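Side-chain contact in beta-glucuronidase (Dictyoglomus thermophilum, PDB 6XXW), which probably hydrolyses beta-glucuronides, releasing glucuronic acid, as a family 2 glycoside hydrolase: residues Q319-N322 and I323-N327. Numbering follows the deposited sequence.
Sequences QVIN and IKDFN
In the first turns of helix 319-332, the helix of the beta-alpha-beta crossover from strand 297-305 to strand 336-338 in the TIM barrel, I321 and N322 meet D325 and F326 one turn on. The backbone follows the usual i to i+4 ladder: D325 N donates to I321 O at 2.8 Å and F326 N to N322 O at 3.0 Å. D325 has its CG anti to its own carbonyl carbon (chi1 -79°), which folds the carboxylate back over the preceding turn and sets CG 3.2 Å from I321 O. D325 OD2 also lies beside the methyl CG2 of I321, 3.9 Å away. A water bridges the two polar side chains, 2.9 Å from N322 OD1 and 2.7 Å from D325 OD2. The other end of the N322 amide faces back along the helix: ND2 reaches Q319 OE1 at 2.8 Å, with an N-H...O angle of 163° and the acceptor only 11° out of the amide plane. F326 turns the edge of its ring to the backbone, CD2 standing 3.1 Å from N322 O, while L351 of helix 346-355 packs against both N322 and F326. The D325 carboxylate is shared further, OD1 with R576 and OD2 with K306, both salt bridges. With an alanine at D325, R576 and K306 would probably lose their common carboxylate, and the water one of its partners. The bond from ND2 to Q319, with the water near OD1, probably fixes which way round the N322 amide lies, and the two cations would be expected to keep the buried D325 ionised.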
ATOM      1  N   GLN A 319     -13.153 -16.308 -18.384  1.00 19.76           N
ATOM      2  CA  GLN A 319     -14.027 -15.414 -19.133  1.00 20.85           C
ATOM      3  C   GLN A 319     -14.479 -14.235 -18.287  1.00 20.28           C
ATOM      4  O   GLN A 319     -14.784 -13.176 -18.838  1.00 18.01           O
ATOM      5  CB  GLN A 319     -15.227 -16.182 -19.689  1.00 19.03           C
ATOM      6  CG  GLN A 319     -14.856 -17.100 -20.881  1.00 24.03           C
ATOM      7  CD  GLN A 319     -14.586 -16.358 -22.205  1.00 25.52           C
ATOM      8  OE1 GLN A 319     -13.679 -15.531 -22.310  1.00 28.89           O
ATOM      9  NE2 GLN A 319     -15.366 -16.691 -23.236  1.00 28.47           N
ATOM     10  N   VAL A 320     -14.515 -14.382 -16.959  1.00 18.47           N
ATOM     11  CA  VAL A 320     -14.785 -13.221 -16.111  1.00 17.58           C
ATOM     12  C   VAL A 320     -13.741 -12.134 -16.355  1.00 22.41           C
ATOM     13  O   VAL A 320     -14.075 -10.970 -16.600  1.00 18.90           O
ATOM     14  CB  VAL A 320     -14.830 -13.639 -14.635  1.00 19.07           C
ATOM     15  CG1 VAL A 320     -14.843 -12.416 -13.737  1.00 20.36           C
ATOM     16  CG2 VAL A 320     -16.058 -14.518 -14.370  1.00 23.17           C
ATOM     17  N   ILE A 321     -12.457 -12.506 -16.313  1.00 18.80           N
ATOM     18  CA  ILE A 321     -11.382 -11.536 -16.516  1.00 19.53           C
ATOM     19  C   ILE A 321     -11.432 -10.970 -17.935  1.00 17.46           C
ATOM     20  O   ILE A 321     -11.205  -9.769 -18.159  1.00 17.85           O
ATOM     21  CB  ILE A 321     -10.022 -12.198 -16.202  1.00 22.50           C
ATOM     22  CG1 ILE A 321      -9.798 -12.255 -14.685  1.00 32.79           C
ATOM     23  CG2 ILE A 321      -8.879 -11.463 -16.877  1.00 30.66           C
ATOM     24  CD1 ILE A 321      -9.608 -10.886 -14.037  1.00 36.76           C
ATOM     25  N   ASN A 322     -11.778 -11.809 -18.909  1.00 16.12           N
ATOM     26  CA  ASN A 322     -11.787 -11.356 -20.294  1.00 15.93           C
ATOM     27  C   ASN A 322     -12.854 -10.289 -20.506  1.00 19.65           C
ATOM     28  O   ASN A 322     -12.587  -9.237 -21.095  1.00 17.66           O
ATOM     29  CB  ASN A 322     -12.020 -12.543 -21.229  1.00 17.99           C
ATOM     30  CG  ASN A 322     -10.812 -13.442 -21.341  1.00 21.45           C
ATOM     31  OD1 ASN A 322      -9.712 -13.075 -20.933  1.00 19.57           O
ATOM     32  ND2 ASN A 322     -11.008 -14.623 -21.915  1.00 20.10           N
ATOM     33  N   ILE A 323     -14.069 -10.541 -20.025  1.00 16.14           N
ATOM     34  CA  ILE A 323     -15.142  -9.567 -20.205  1.00 13.18           C
ATOM     35  C   ILE A 323     -14.847  -8.304 -19.409  1.00 15.12           C
ATOM     36  O   ILE A 323     -15.030  -7.184 -19.904  1.00 15.07           O
ATOM     37  CB  ILE A 323     -16.493 -10.213 -19.845  1.00 18.34           C
ATOM     38  CG1 ILE A 323     -16.893 -11.167 -20.987  1.00 17.52           C
ATOM     39  CG2 ILE A 323     -17.585  -9.148 -19.638  1.00 16.35           C
ATOM     40  CD1 ILE A 323     -17.949 -12.194 -20.610  1.00 21.67           C
ATOM     41  N   LYS A 324     -14.343  -8.455 -18.183  1.00 15.91           N
ATOM     42  CA  LYS A 324     -13.886  -7.289 -17.425  1.00 14.73           C
ATOM     43  C   LYS A 324     -12.877  -6.467 -18.225  1.00 13.63           C
ATOM     44  O   LYS A 324     -12.958  -5.233 -18.271  1.00 14.87           O
ATOM     45  CB  LYS A 324     -13.271  -7.735 -16.102  1.00 16.01           C
ATOM     46  CG  LYS A 324     -12.760  -6.579 -15.262  1.00 17.94           C
ATOM     47  CD  LYS A 324     -13.885  -5.591 -14.956  1.00 17.32           C
ATOM     48  CE  LYS A 324     -13.559  -4.757 -13.716  1.00 23.51           C
ATOM     49  NZ  LYS A 324     -14.729  -3.934 -13.262  1.00 18.88           N
ATOM     50  N   ASP A 325     -11.929  -7.138 -18.882  1.00 13.11           N
ATOM     51  CA  ASP A 325     -10.879  -6.416 -19.598  1.00 16.63           C
ATOM     52  C   ASP A 325     -11.466  -5.638 -20.772  1.00 15.48           C
ATOM     53  O   ASP A 325     -11.070  -4.496 -21.029  1.00 15.05           O
ATOM     54  CB  ASP A 325      -9.805  -7.394 -20.090  1.00 13.67           C
ATOM     55  CG  ASP A 325      -8.818  -7.821 -18.990  1.00 19.97           C
ATOM     56  OD1 ASP A 325      -8.939  -7.361 -17.827  1.00 17.98           O
ATOM     57  OD2 ASP A 325      -7.904  -8.628 -19.297  1.00 22.38           O
ATOM     58  N   PHE A 326     -12.415  -6.239 -21.499  1.00 13.83           N
ATOM     59  CA  PHE A 326     -13.010  -5.524 -22.621  1.00 16.03           C
ATOM     60  C   PHE A 326     -13.878  -4.359 -22.154  1.00 14.79           C
ATOM     61  O   PHE A 326     -13.928  -3.316 -22.814  1.00 17.08           O
ATOM     62  CB  PHE A 326     -13.803  -6.496 -23.504  1.00 18.48           C
ATOM     63  CG  PHE A 326     -12.925  -7.260 -24.454  1.00 16.21           C
ATOM     64  CD1 PHE A 326     -12.501  -6.682 -25.641  1.00 15.86           C
ATOM     65  CD2 PHE A 326     -12.449  -8.519 -24.120  1.00 17.78           C
ATOM     66  CE1 PHE A 326     -11.664  -7.366 -26.495  1.00 16.38           C
ATOM     67  CE2 PHE A 326     -11.605  -9.206 -24.971  1.00 19.27           C
ATOM     68  CZ  PHE A 326     -11.212  -8.630 -26.161  1.00 18.71           C
ATOM     69  N   ASN A 327     -14.575  -4.509 -21.029  1.00 17.30           N
ATOM     70  CA  ASN A 327     -15.336  -3.371 -20.511  1.00 16.47           C
ATOM     71  C   ASN A 327     -14.407  -2.239 -20.093  1.00 15.41           C
ATOM     72  O   ASN A 327     -14.730  -1.056 -20.273  1.00 14.66           O
ATOM     73  CB  ASN A 327     -16.217  -3.819 -19.348  1.00 15.34           C
ATOM     74  CG  ASN A 327     -17.333  -4.719 -19.810  1.00 18.60           C
ATOM     75  OD1 ASN A 327     -17.737  -4.653 -20.969  1.00 20.26           O
ATOM     76  ND2 ASN A 327     -17.811  -5.588 -18.933  1.00 15.46           N
TER
HETATM   77  O   HOH W   1      -7.776 -10.867 -20.746  1.00 28.86           O